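Local coordinates for abietadiene synthase, chloroplastic (Abies grandis, PDB 3S9V), which belongs to the terpene synthase family and builds a mainly helical chain that combines an N-terminal terpene synthase domain with a metal-binding domain, at residues A[50-55]-A[256-261]; A[62-67]-A[238-243]; A[220-225]-A[245-250]. All blocks are in the same frame, centred on the assembly; numbering follows the deposited sequence.

Contact 1. Residues A[50-55]-A[256-261]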
ATOM      1  N   GLY A  50     -11.300 -17.565  -7.144  1.00 23.32           N
ATOM      2  CA  GLY A  50     -11.516 -16.242  -7.694  1.00 20.58           C
ATOM      3  C   GLY A  50     -12.899 -15.937  -8.224  1.00 23.80           C
ATOM      4  O   GLY A  50     -13.529 -16.763  -8.883  1.00 24.32           O
ATOM      5  N   GLU A  51     -13.369 -14.729  -7.932  1.00 24.69           N
ATOM      6  CA  GLU A  51     -14.668 -14.284  -8.402  1.00 27.23           C
ATOM      7  C   GLU A  51     -14.471 -13.260  -9.507  1.00 23.42           C
ATOM      8  O   GLU A  51     -13.753 -12.274  -9.336  1.00 22.16           O
ATOM      9  CB  GLU A  51     -15.470 -13.661  -7.258  1.00 33.02           C
ATOM     10  CG  GLU A  51     -16.018 -14.683  -6.285  1.00 46.45           C
ATOM     11  CD  GLU A  51     -16.864 -15.733  -6.978  1.00 55.30           C
ATOM     12  OE1 GLU A  51     -17.758 -15.348  -7.766  1.00 54.60           O
ATOM     13  OE2 GLU A  51     -16.635 -16.938  -6.731  1.00 58.85           O
ATOM     14  N   THR A  52     -15.109 -13.499 -10.643  1.00 19.45           N
ATOM     15  CA  THR A  52     -14.998 -12.590 -11.768  1.00 19.65           C
ATOM     16  C   THR A  52     -16.179 -12.790 -12.704  1.00 20.90           C
ATOM     17  O   THR A  52     -17.000 -13.686 -12.512  1.00 20.58           O
ATOM     18  CB  THR A  52     -13.667 -12.814 -12.536  1.00 19.94           C
ATOM     19  OG1 THR A  52     -13.553 -11.854 -13.592  1.00 27.39           O
ATOM     20  CG2 THR A  52     -13.619 -14.205 -13.127  1.00 18.39           C
ATOM     21  N   ASN A  53     -16.255 -11.947 -13.720  1.00 19.72           N
ATOM     22  CA  ASN A  53     -17.344 -11.996 -14.678  1.00 21.79           C
ATOM     23  C   ASN A  53     -17.032 -12.915 -15.862  1.00 22.28           C
ATOM     24  O   ASN A  53     -15.883 -13.304 -16.087  1.00 16.71           O
ATOM     25  CB  ASN A  53     -17.621 -10.581 -15.186  1.00 21.25           C
ATOM     26  CG  ASN A  53     -16.445  -9.999 -15.949  1.00 24.09           C
ATOM     27  OD1 ASN A  53     -15.291 -10.146 -15.543  1.00 20.48           O
ATOM     28  ND2 ASN A  53     -16.731  -9.326 -17.054  1.00 30.90           N
ATOM     29  N   PRO A  54     -18.067 -13.278 -16.631  1.00 24.94           N
ATOM     30  CA  PRO A  54     -17.867 -14.144 -17.789  1.00 23.73           C
ATOM     31  C   PRO A  54     -17.179 -13.379 -18.907  1.00 21.90           C
ATOM     32  O   PRO A  54     -17.312 -12.159 -19.010  1.00 24.56           O
ATOM     33  CB  PRO A  54     -19.289 -14.555 -18.158  1.00 25.97           C
ATOM     34  CG  PRO A  54     -20.100 -13.398 -17.744  1.00 21.77           C
ATOM     35  CD  PRO A  54     -19.503 -13.013 -16.418  1.00 25.67           C
ATOM     36  N   SER A  55     -16.409 -14.094 -19.715  1.00 22.36           N
ATOM     37  CA  SER A  55     -15.728 -13.496 -20.859  1.00 20.06           C
ATOM     38  C   SER A  55     -16.427 -14.037 -22.102  1.00 20.03           C
ATOM     39  O   SER A  55     -16.221 -15.187 -22.487  1.00 23.21           O
ATOM     40  CB  SER A  55     -14.252 -13.885 -20.890  1.00 19.09           C
ATOM     41  OG  SER A  55     -13.644 -13.406 -22.076  1.00 22.25           O
ATOM     42  N   LYS A 256     -16.164 -26.051 -13.875  1.00 28.91           N
ATOM     43  CA  LYS A 256     -16.645 -26.601 -12.619  1.00 32.92           C
ATOM     44  C   LYS A 256     -17.052 -25.417 -11.749  1.00 34.36           C
ATOM     45  O   LYS A 256     -18.049 -25.469 -11.026  1.00 35.38           O
ATOM     46  CB  LYS A 256     -15.546 -27.412 -11.925  1.00 40.60           C
ATOM     47  CG  LYS A 256     -15.937 -27.933 -10.546  1.00 44.78           C
ATOM     48  CD  LYS A 256     -14.892 -28.884  -9.977  1.00 49.39           C
ATOM     49  CE  LYS A 256     -13.544 -28.200  -9.781  1.00 59.58           C
ATOM     50  NZ  LYS A 256     -13.582 -27.119  -8.753  1.00 61.19           N
ATOM     51  N   LYS A 257     -16.278 -24.339 -11.851  1.00 32.30           N
ATOM     52  CA  LYS A 257     -16.525 -23.122 -11.089  1.00 29.39           C
ATOM     53  C   LYS A 257     -17.641 -22.255 -11.697  1.00 30.33           C
ATOM     54  O   LYS A 257     -18.531 -21.789 -10.981  1.00 27.52           O
ATOM     55  CB  LYS A 257     -15.228 -22.299 -11.001  1.00 33.30           C
ATOM     56  CG  LYS A 257     -15.166 -21.250  -9.869  1.00 33.73           C
ATOM     57  CD  LYS A 257     -16.247 -20.185  -9.982  1.00 40.90           C
ATOM     58  CE  LYS A 257     -16.078 -19.092  -8.930  1.00 49.59           C
ATOM     59  NZ  LYS A 257     -16.120 -19.617  -7.534  1.00 53.40           N
ATOM     60  N   PHE A 258     -17.614 -22.053 -13.012  1.00 29.04           N
ATOM     61  CA  PHE A 258     -18.614 -21.193 -13.642  1.00 25.59           C
ATOM     62  C   PHE A 258     -19.787 -21.844 -14.369  1.00 27.28           C
ATOM     63  O   PHE A 258     -20.631 -21.144 -14.922  1.00 29.06           O
ATOM     64  CB  PHE A 258     -17.915 -20.212 -14.579  1.00 23.45           C
ATOM     65  CG  PHE A 258     -16.821 -19.434 -13.918  1.00 22.72           C
ATOM     66  CD1 PHE A 258     -15.498 -19.829 -14.041  1.00 19.28           C
ATOM     67  CD2 PHE A 258     -17.117 -18.312 -13.151  1.00 26.41           C
ATOM     68  CE1 PHE A 258     -14.477 -19.118 -13.413  1.00 22.11           C
ATOM     69  CE2 PHE A 258     -16.108 -17.597 -12.517  1.00 28.34           C
ATOM     70  CZ  PHE A 258     -14.782 -18.000 -12.650  1.00 25.64           C
ATOM     71  N   GLY A 259     -19.838 -23.172 -14.391  1.00 24.19           N
ATOM     72  CA  GLY A 259     -20.946 -23.856 -15.034  1.00 22.76           C
ATOM     73  C   GLY A 259     -21.152 -23.795 -16.543  1.00 27.86           C
ATOM     74  O   GLY A 259     -20.969 -24.807 -17.229  1.00 29.95           O
ATOM     75  N   ASN A 260     -21.533 -22.635 -17.075  1.00 23.78           N
ATOM     76  CA  ASN A 260     -21.803 -22.530 -18.509  1.00 20.99           C
ATOM     77  C   ASN A 260     -21.009 -21.463 -19.266  1.00 20.94           C
ATOM     78  O   ASN A 260     -21.344 -21.128 -20.400  1.00 21.24           O
ATOM     79  CB  ASN A 260     -23.299 -22.300 -18.721  1.00 22.00           C
ATOM     80  CG  ASN A 260     -23.787 -21.006 -18.090  1.00 30.18           C
ATOM     81  OD1 ASN A 260     -23.067 -20.374 -17.308  1.00 24.63           O
ATOM     82  ND2 ASN A 260     -25.016 -20.605 -18.423  1.00 22.60           N
ATOM     83  N   HIS A 261     -19.962 -20.932 -18.641  1.00 20.85           N
ATOM     84  CA  HIS A 261     -19.121 -19.923 -19.279  1.00 19.14           C
ATOM     85  C   HIS A 261     -17.746 -19.887 -18.608  1.00 19.98           C
ATOM     86  O   HIS A 261     -17.520 -20.560 -17.602  1.00 20.43           O
ATOM     87  CB  HIS A 261     -19.768 -18.539 -19.177  1.00 20.55           C
ATOM     88  CG  HIS A 261     -19.935 -18.058 -17.768  1.00 27.82           C
ATOM     89  ND1 HIS A 261     -21.041 -18.359 -17.003  1.00 25.96           N
ATOM     90  CD2 HIS A 261     -19.105 -17.349 -16.966  1.00 24.38           C
ATOM     91  CE1 HIS A 261     -20.884 -17.859 -15.790  1.00 19.94           C
ATOM     92  NE2 HIS A 261     -19.717 -17.242 -15.742  1.00 22.09           N
TER

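Contact 2. Residues A[62-67]-A[238-243]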
ATOM      1  N   VAL A  62     -14.285 -21.558 -26.210  1.00 17.97           N
ATOM      2  CA  VAL A  62     -14.527 -22.857 -25.605  1.00 17.75           C
ATOM      3  C   VAL A  62     -15.679 -23.537 -26.364  1.00 15.95           C
ATOM      4  O   VAL A  62     -15.635 -24.729 -26.634  1.00 18.85           O
ATOM      5  CB  VAL A  62     -14.889 -22.707 -24.108  1.00 15.47           C
ATOM      6  CG1 VAL A  62     -15.341 -24.031 -23.543  1.00 15.32           C
ATOM      7  CG2 VAL A  62     -13.667 -22.206 -23.332  1.00 14.24           C
ATOM      8  N   ALA A  63     -16.688 -22.753 -26.732  1.00 17.89           N
ATOM      9  CA  ALA A  63     -17.865 -23.249 -27.448  1.00 14.57           C
ATOM     10  C   ALA A  63     -17.542 -23.833 -28.816  1.00 18.55           C
ATOM     11  O   ALA A  63     -18.356 -24.540 -29.405  1.00 19.95           O
ATOM     12  CB  ALA A  63     -18.880 -22.133 -27.594  1.00 11.39           C
ATOM     13  N   ARG A  64     -16.354 -23.537 -29.326  1.00 19.11           N
ATOM     14  CA  ARG A  64     -15.950 -24.050 -30.623  1.00 19.29           C
ATOM     15  C   ARG A  64     -15.520 -25.510 -30.595  1.00 19.83           C
ATOM     16  O   ARG A  64     -15.659 -26.222 -31.596  1.00 19.32           O
ATOM     17  CB  ARG A  64     -14.788 -23.240 -31.189  1.00 19.64           C
ATOM     18  CG  ARG A  64     -15.125 -21.865 -31.668  1.00 28.92           C
ATOM     19  CD  ARG A  64     -14.019 -21.418 -32.592  1.00 28.51           C
ATOM     20  NE  ARG A  64     -14.041 -19.989 -32.858  1.00 20.46           N
ATOM     21  CZ  ARG A  64     -13.227 -19.401 -33.726  1.00 30.65           C
ATOM     22  NH1 ARG A  64     -12.345 -20.131 -34.402  1.00 32.09           N
ATOM     23  NH2 ARG A  64     -13.284 -18.091 -33.906  1.00 33.20           N
ATOM     24  N   ILE A  65     -14.986 -25.960 -29.465  1.00 19.71           N
ATOM     25  CA  ILE A  65     -14.512 -27.336 -29.380  1.00 21.95           C
ATOM     26  C   ILE A  65     -15.614 -28.345 -29.708  1.00 25.76           C
ATOM     27  O   ILE A  65     -16.623 -28.424 -29.016  1.00 23.54           O
ATOM     28  CB  ILE A  65     -13.957 -27.637 -27.981  1.00 24.59           C
ATOM     29  CG1 ILE A  65     -12.998 -26.523 -27.554  1.00 22.99           C
ATOM     30  CG2 ILE A  65     -13.214 -28.964 -27.990  1.00 15.80           C
ATOM     31  CD1 ILE A  65     -12.553 -26.635 -26.113  1.00 17.24           C
ATOM     32  N   PRO A  66     -15.429 -29.130 -30.785  1.00 27.67           N
ATOM     33  CA  PRO A  66     -16.395 -30.149 -31.228  1.00 26.88           C
ATOM     34  C   PRO A  66     -16.447 -31.349 -30.271  1.00 23.57           C
ATOM     35  O   PRO A  66     -15.439 -31.708 -29.672  1.00 19.78           O
ATOM     36  CB  PRO A  66     -15.868 -30.537 -32.605  1.00 24.82           C
ATOM     37  CG  PRO A  66     -14.377 -30.440 -32.398  1.00 29.69           C
ATOM     38  CD  PRO A  66     -14.234 -29.130 -31.648  1.00 25.41           C
ATOM     39  N   ALA A  67     -17.624 -31.956 -30.131  1.00 23.77           N
ATOM     40  CA  ALA A  67     -17.808 -33.109 -29.252  1.00 26.56           C
ATOM     41  C   ALA A  67     -16.705 -34.142 -29.438  1.00 31.25           C
ATOM     42  O   ALA A  67     -16.397 -34.539 -30.565  1.00 29.69           O
ATOM     43  CB  ALA A  67     -19.156 -33.748 -29.517  1.00 29.21           C
ATOM     44  N   VAL A 238      -5.347 -24.519 -28.345  1.00 18.37           N
ATOM     45  CA  VAL A 238      -4.314 -25.557 -28.297  1.00 20.09           C
ATOM     46  C   VAL A 238      -4.943 -26.950 -28.310  1.00 22.02           C
ATOM     47  O   VAL A 238      -4.428 -27.858 -28.953  1.00 23.46           O
ATOM     48  CB  VAL A 238      -3.429 -25.463 -27.023  1.00 18.97           C
ATOM     49  CG1 VAL A 238      -2.453 -26.640 -26.989  1.00 13.17           C
ATOM     50  CG2 VAL A 238      -2.675 -24.151 -26.995  1.00 21.70           C
ATOM     51  N   PHE A 239      -6.051 -27.122 -27.591  1.00 22.48           N
ATOM     52  CA  PHE A 239      -6.702 -28.424 -27.541  1.00 21.86           C
ATOM     53  C   PHE A 239      -7.215 -28.839 -28.899  1.00 21.86           C
ATOM     54  O   PHE A 239      -7.075 -29.995 -29.293  1.00 24.56           O
ATOM     55  CB  PHE A 239      -7.883 -28.435 -26.571  1.00 23.92           C
ATOM     56  CG  PHE A 239      -8.649 -29.727 -26.589  1.00 26.84           C
ATOM     57  CD1 PHE A 239      -8.150 -30.853 -25.943  1.00 21.24           C
ATOM     58  CD2 PHE A 239      -9.844 -29.836 -27.301  1.00 24.09           C
ATOM     59  CE1 PHE A 239      -8.825 -32.070 -26.006  1.00 26.66           C
ATOM     60  CE2 PHE A 239     -10.528 -31.047 -27.370  1.00 27.38           C
ATOM     61  CZ  PHE A 239     -10.015 -32.168 -26.721  1.00 24.04           C
ATOM     62  N   MET A 240      -7.832 -27.897 -29.604  1.00 21.68           N
ATOM     63  CA  MET A 240      -8.368 -28.179 -30.924  1.00 27.46           C
ATOM     64  C   MET A 240      -7.268 -28.515 -31.934  1.00 30.22           C
ATOM     65  O   MET A 240      -7.523 -29.213 -32.915  1.00 31.86           O
ATOM     66  CB  MET A 240      -9.223 -26.997 -31.426  1.00 29.28           C
ATOM     67  CG  MET A 240     -10.572 -26.865 -30.702  1.00 20.80           C
ATOM     68  SD  MET A 240     -11.773 -25.745 -31.472  1.00 19.61           S
ATOM     69  CE  MET A 240     -11.093 -24.147 -30.973  1.00 16.21           C
ATOM     70  N   ARG A 241      -6.048 -28.035 -31.689  1.00 29.17           N
ATOM     71  CA  ARG A 241      -4.933 -28.313 -32.595  1.00 28.67           C
ATOM     72  C   ARG A 241      -4.104 -29.549 -32.252  1.00 27.87           C
ATOM     73  O   ARG A 241      -3.445 -30.103 -33.133  1.00 26.70           O
ATOM     74  CB  ARG A 241      -3.989 -27.102 -32.687  1.00 32.03           C
ATOM     75  CG  ARG A 241      -4.508 -25.970 -33.561  1.00 35.31           C
ATOM     76  CD  ARG A 241      -5.016 -26.518 -34.888  1.00 44.97           C
ATOM     77  NE  ARG A 241      -5.503 -25.471 -35.779  1.00 46.26           N
ATOM     78  CZ  ARG A 241      -4.717 -24.611 -36.416  1.00 59.27           C
ATOM     79  NH1 ARG A 241      -3.397 -24.671 -36.266  1.00 57.79           N
ATOM     80  NH2 ARG A 241      -5.253 -23.692 -37.209  1.00 65.63           N
ATOM     81  N   THR A 242      -4.139 -29.985 -30.991  1.00 26.75           N
ATOM     82  CA  THR A 242      -3.342 -31.136 -30.555  1.00 27.29           C
ATOM     83  C   THR A 242      -4.098 -32.247 -29.823  1.00 27.05           C
ATOM     84  O   THR A 242      -3.553 -33.327 -29.610  1.00 26.42           O
ATOM     85  CB  THR A 242      -2.201 -30.701 -29.602  1.00 28.06           C
ATOM     86  OG1 THR A 242      -2.765 -30.300 -28.349  1.00 25.70           O
ATOM     87  CG2 THR A 242      -1.415 -29.534 -30.182  1.00 27.31           C
ATOM     88  N   GLY A 243      -5.331 -31.987 -29.414  1.00 27.04           N
ATOM     89  CA  GLY A 243      -6.076 -33.006 -28.696  1.00 26.31           C
ATOM     90  C   GLY A 243      -5.497 -33.283 -27.316  1.00 26.37           C
ATOM     91  O   GLY A 243      -5.890 -34.240 -26.659  1.00 26.80           O
TER

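Contact 3. Residues A[220-225]-A[245-250]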
ATOM      1  N   LYS A 220       5.523 -28.025 -24.333  1.00 28.87           N
ATOM      2  CA  LYS A 220       6.472 -28.086 -23.225  1.00 27.32           C
ATOM      3  C   LYS A 220       6.302 -26.913 -22.278  1.00 30.38           C
ATOM      4  O   LYS A 220       6.828 -26.924 -21.166  1.00 34.24           O
ATOM      5  CB  LYS A 220       7.909 -28.076 -23.744  1.00 28.68           C
ATOM      6  CG  LYS A 220       8.215 -29.082 -24.844  1.00 30.45           C
ATOM      7  CD  LYS A 220       9.701 -29.045 -25.183  1.00 35.34           C
ATOM      8  CE  LYS A 220      10.027 -29.860 -26.424  1.00 43.28           C
ATOM      9  NZ  LYS A 220      11.500 -29.923 -26.661  1.00 49.76           N
ATOM     10  N   LEU A 221       5.567 -25.898 -22.721  1.00 28.52           N
ATOM     11  CA  LEU A 221       5.356 -24.709 -21.912  1.00 27.36           C
ATOM     12  C   LEU A 221       3.972 -24.677 -21.270  1.00 24.45           C
ATOM     13  O   LEU A 221       3.541 -23.651 -20.757  1.00 21.97           O
ATOM     14  CB  LEU A 221       5.578 -23.466 -22.776  1.00 27.29           C
ATOM     15  CG  LEU A 221       6.926 -23.459 -23.502  1.00 32.41           C
ATOM     16  CD1 LEU A 221       7.055 -22.201 -24.350  1.00 31.69           C
ATOM     17  CD2 LEU A 221       8.057 -23.544 -22.482  1.00 26.97           C
ATOM     18  N   GLN A 222       3.286 -25.815 -21.298  1.00 24.50           N
ATOM     19  CA  GLN A 222       1.953 -25.933 -20.710  1.00 25.18           C
ATOM     20  C   GLN A 222       2.032 -25.716 -19.195  1.00 26.57           C
ATOM     21  O   GLN A 222       3.056 -26.000 -18.579  1.00 25.41           O
ATOM     22  CB  GLN A 222       1.387 -27.319 -21.025  1.00 19.72           C
ATOM     23  CG  GLN A 222       0.024 -27.628 -20.432  1.00 19.77           C
ATOM     24  CD  GLN A 222      -0.557 -28.919 -20.988  1.00 24.26           C
ATOM     25  OE1 GLN A 222       0.113 -29.949 -21.025  1.00 24.66           O
ATOM     26  NE2 GLN A 222      -1.812 -28.866 -21.421  1.00 21.46           N
ATOM     27  N   SER A 223       0.953 -25.211 -18.598  1.00 27.31           N
ATOM     28  CA  SER A 223       0.914 -24.959 -17.155  1.00 24.90           C
ATOM     29  C   SER A 223       0.676 -26.256 -16.393  1.00 22.62           C
ATOM     30  O   SER A 223       0.263 -27.247 -16.976  1.00 22.99           O
ATOM     31  CB  SER A 223      -0.201 -23.966 -16.816  1.00 22.13           C
ATOM     32  OG  SER A 223      -0.132 -22.818 -17.643  1.00 28.08           O
ATOM     33  N   LYS A 224       0.932 -26.246 -15.088  1.00 21.32           N
ATOM     34  CA  LYS A 224       0.726 -27.436 -14.277  1.00 21.77           C
ATOM     35  C   LYS A 224      -0.731 -27.881 -14.316  1.00 22.87           C
ATOM     36  O   LYS A 224      -1.011 -29.079 -14.329  1.00 20.99           O
ATOM     37  CB  LYS A 224       1.153 -27.175 -12.831  1.00 28.92           C
ATOM     38  CG  LYS A 224       2.669 -27.142 -12.626  1.00 45.73           C
ATOM     39  CD  LYS A 224       3.061 -26.783 -11.190  1.00 52.80           C
ATOM     40  CE  LYS A 224       2.113 -27.405 -10.158  1.00 62.45           C
ATOM     41  NZ  LYS A 224       1.835 -28.852 -10.401  1.00 63.89           N
ATOM     42  N   ASP A 225      -1.656 -26.919 -14.336  1.00 23.74           N
ATOM     43  CA  ASP A 225      -3.084 -27.238 -14.384  1.00 22.09           C
ATOM     44  C   ASP A 225      -3.569 -27.453 -15.821  1.00 21.09           C
ATOM     45  O   ASP A 225      -4.771 -27.503 -16.090  1.00 23.53           O
ATOM     46  CB  ASP A 225      -3.920 -26.140 -13.706  1.00 21.23           C
ATOM     47  CG  ASP A 225      -3.838 -24.801 -14.421  1.00 28.82           C
ATOM     48  OD1 ASP A 225      -3.449 -24.771 -15.607  1.00 30.02           O
ATOM     49  OD2 ASP A 225      -4.184 -23.774 -13.798  1.00 28.55           O
ATOM     50  N   LYS A 245      -5.043 -33.723 -23.710  1.00 27.66           N
ATOM     51  CA  LYS A 245      -6.028 -33.898 -22.646  1.00 31.25           C
ATOM     52  C   LYS A 245      -5.940 -32.982 -21.426  1.00 31.96           C
ATOM     53  O   LYS A 245      -6.972 -32.621 -20.859  1.00 35.71           O
ATOM     54  CB  LYS A 245      -6.038 -35.371 -22.216  1.00 38.92           C
ATOM     55  CG  LYS A 245      -6.437 -36.303 -23.369  1.00 51.89           C
ATOM     56  CD  LYS A 245      -6.005 -37.746 -23.147  1.00 62.39           C
ATOM     57  CE  LYS A 245      -6.339 -38.607 -24.364  1.00 66.82           C
ATOM     58  NZ  LYS A 245      -5.805 -39.995 -24.247  1.00 68.75           N
ATOM     59  N   LYS A 246      -4.739 -32.600 -21.004  1.00 28.89           N
ATOM     60  CA  LYS A 246      -4.645 -31.707 -19.857  1.00 29.42           C
ATOM     61  C   LYS A 246      -5.355 -30.386 -20.171  1.00 27.75           C
ATOM     62  O   LYS A 246      -5.936 -29.765 -19.281  1.00 28.19           O
ATOM     63  CB  LYS A 246      -3.187 -31.467 -19.456  1.00 31.52           C
ATOM     64  CG  LYS A 246      -2.543 -32.694 -18.823  1.00 41.78           C
ATOM     65  CD  LYS A 246      -1.396 -32.323 -17.899  1.00 45.64           C
ATOM     66  CE  LYS A 246      -1.895 -31.519 -16.706  1.00 48.53           C
ATOM     67  NZ  LYS A 246      -0.798 -31.182 -15.760  1.00 53.87           N
ATOM     68  N   CYS A 247      -5.326 -29.968 -21.433  1.00 22.04           N
ATOM     69  CA  CYS A 247      -6.020 -28.746 -21.829  1.00 24.44           C
ATOM     70  C   CYS A 247      -7.492 -28.912 -21.441  1.00 25.66           C
ATOM     71  O   CYS A 247      -8.111 -28.011 -20.866  1.00 26.86           O
ATOM     72  CB  CYS A 247      -5.933 -28.527 -23.345  1.00 26.28           C
ATOM     73  SG  CYS A 247      -4.320 -28.028 -23.986  1.00 33.13           S
ATOM     74  N   LEU A 248      -8.044 -30.081 -21.754  1.00 23.05           N
ATOM     75  CA  LEU A 248      -9.437 -30.364 -21.448  1.00 27.31           C
ATOM     76  C   LEU A 248      -9.682 -30.362 -19.939  1.00 25.74           C
ATOM     77  O   LEU A 248     -10.715 -29.875 -19.478  1.00 21.65           O
ATOM     78  CB  LEU A 248      -9.845 -31.714 -22.042  1.00 34.22           C
ATOM     79  CG  LEU A 248     -11.326 -31.835 -22.409  1.00 36.45           C
ATOM     80  CD1 LEU A 248     -11.656 -30.832 -23.511  1.00 31.62           C
ATOM     81  CD2 LEU A 248     -11.631 -33.257 -22.871  1.00 36.03           C
ATOM     82  N   ASP A 249      -8.735 -30.895 -19.171  1.00 23.99           N
ATOM     83  CA  ASP A 249      -8.877 -30.915 -17.720  1.00 27.03           C
ATOM     84  C   ASP A 249      -8.976 -29.486 -17.178  1.00 26.72           C
ATOM     85  O   ASP A 249      -9.739 -29.227 -16.242  1.00 23.05           O
ATOM     86  CB  ASP A 249      -7.694 -31.623 -17.056  1.00 33.13           C
ATOM     87  CG  ASP A 249      -7.569 -33.075 -17.476  1.00 41.90           C
ATOM     88  OD1 ASP A 249      -8.610 -33.708 -17.753  1.00 47.63           O
ATOM     89  OD2 ASP A 249      -6.432 -33.588 -17.515  1.00 46.73           O
ATOM     90  N   PHE A 250      -8.211 -28.563 -17.765  1.00 25.54           N
ATOM     91  CA  PHE A 250      -8.246 -27.168 -17.324  1.00 22.83           C
ATOM     92  C   PHE A 250      -9.583 -26.517 -17.647  1.00 19.43           C
ATOM     93  O   PHE A 250     -10.109 -25.742 -16.852  1.00 18.36           O
ATOM     94  CB  PHE A 250      -7.120 -26.340 -17.958  1.00 22.70           C
ATOM     95  CG  PHE A 250      -7.206 -24.870 -17.635  1.00 19.07           C
ATOM     96  CD1 PHE A 250      -7.661 -23.956 -18.582  1.00 18.87           C
ATOM     97  CD2 PHE A 250      -6.878 -24.405 -16.361  1.00 19.35           C
ATOM     98  CE1 PHE A 250      -7.794 -22.598 -18.267  1.00 18.07           C
ATOM     99  CE2 PHE A 250      -7.005 -23.054 -16.035  1.00 18.92           C
ATOM    100  CZ  PHE A 250      -7.465 -22.147 -16.992  1.00 21.25           C
TER

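Contact 1. Residues A[50-55]-A[256-261]
A single salt bridge provides the direct polar link between the loop 50-55 and the end of helix 245-258. Lys257 NZ donates to Glu51 OE2 at 2.8 Å, meeting the syn lone pair, on the side of the other carboxylate oxygen. Both chains bend to reach this point: Glu51 leaves the backbone pointing away from the helix and turns back at chi2 (-56°), while Lys257 bends at chi2 and chi4, so the two cross at about a right angle. Just behind the ammonium group, Lys257 CE lies 3.5 Å from Gly50 O, a carbonyl that takes its hydrogen bond from Tyr266 OH.

Apolar contacts follow along the loop. The CZ corner of Phe258 meets Thr52 CG2 at 4.0 Å, and the Thr52 hydroxyl is hydrogen-bonded to Met454 O. The aliphatic part of Lys257 covers one ring face of Phe258, with CD 3.6 Å above its centre, and Tyr266 meets the same ring edge-to-face. In three-domain plant terpene synthases one helical domain is inserted into another, and this surface contact probably lies where the inserted domain begins and ends.

The turn that leaves the helix is held by hydrogen bonds of its own. Gly259 takes positive phi, and Asn260 N returns to Phe258 O at 2.8 Å. His261 ND1 donates to Asn260 OD1 at 2.9 Å, close to the imidazole plane, while Phe258 CB lies over one face of that imidazole, toward its rim. Pro54 approaches the imidazole obliquely, and Trp82 of helix 77-85 touches both residues.

Contact 2. Residues A[62-67]-A[238-243]
At the edge of the Phe239 ring, near its plane, sits the CG2 methyl of Ile65, which bridges two ring atoms: it is 3.5 Å from CE2 and equally close to CD2. The arrangement is an apolar loop-on-helix contact in an all-helical terpene synthase lobe, where the chain leaving helix 56-62 crosses the last turn of helix 232-242.

The two branches of Ile65 divide the work. CG2, anti to the backbone N, goes to Phe239, whereas CG1, beside that N, lies 4.0 Å from Met240 CG. A type I turn from Val62 to Ile65 presents them; its closing bond, Ile65 N to Val62 O, measures 3.2 Å. Leu251 of helix 245-258 also touches the Ile65 side chain.

Arg64 takes part through its CB, its extended chain carrying the guanidinium away to a salt bridge with Glu161 and a cation-pi contact with Trp61. Met240 reaches across to this turn with CG beside its own backbone N and an extended chi2. Its SD comes within 3.8 Å of Ile65 N and 4.2 Å of Pro66 CD. A bend at chi3 (-77°) then swings the terminal methyl CE to 3.8 Å from Arg64 CB.

Contact 3. Residues A[220-225]-A[245-250]
The irregular chain 220-225 closes on the first turns of helix 245-258 toward its own end, where the CA atoms of Asp225 and Phe250 come within 5.9 Å of each other. There the Asp225 carbonyl O lies 3.2 Å from Phe250 CB.

Lys246 makes the direct hydrogen bond of the contact. Its chain bends at chi3 (65°) and brings NZ to Lys224 O at 2.6 Å, with NZ above the carbonyl plane. The partial negative charge of this oxygen probably steadies the Lys246 ammonium, whose NZ has the like-charged Lys224 NZ 6.4 Å away.

Gln222 extends toward the helix, with CG anti to the backbone N, and lays its amide against it: NE2 is 3.5 Å from Lys246 CB and 3.7 Å from Cys247 SG. What fixes this amide is a pair of hydrogen bonds from NE2, to Asn244 OD1 and to Gly226 O. Asn244 OD1 also accepts from Cys247 N, and so ties the glutamine to the beginning of the helix.

Asp225 lies alongside Phe250 and points the same way, its carboxylate plane turned 36° from the ring. OD1 approaches Phe250 CD2 at 3.5 Å. An Asx turn, OD1 to Ser227 N, and a salt bridge from OD2 to Arg313 hold the carboxylate in place and probably stabilise its negative charge.

The loop thus lies against the Lys246 and Phe250 side of helix 245-258, while the helix before it, 232-242, receives Cys247 among Thr235, Val238 and Phe239, and Leu248 packs on that same Phe239.

In the fold
The three contacts belong to one helical lobe far from the centre of the chain. Contact 1 is the surface case, relying on a salt bridge and aromatic packing at the end of helix 245-258; contact 3 uses the beginning of the same helix, with centres about 18 Å apart. Contact 2, partly buried like contact 3, has no hydrogen bond between its segments, its side chains meeting through apolar contacts, and involves the preceding helix, 232-242. Contacts 2 and 3 touch directly, Val238 CG1 lying 3.8 Å from Cys247 SG. Both are nested in sequence within the long loop that contact 1 closes. Polar grips thus occur at the two ends of helix 245-258, and sulphur and hydrocarbon meet on its neighbour.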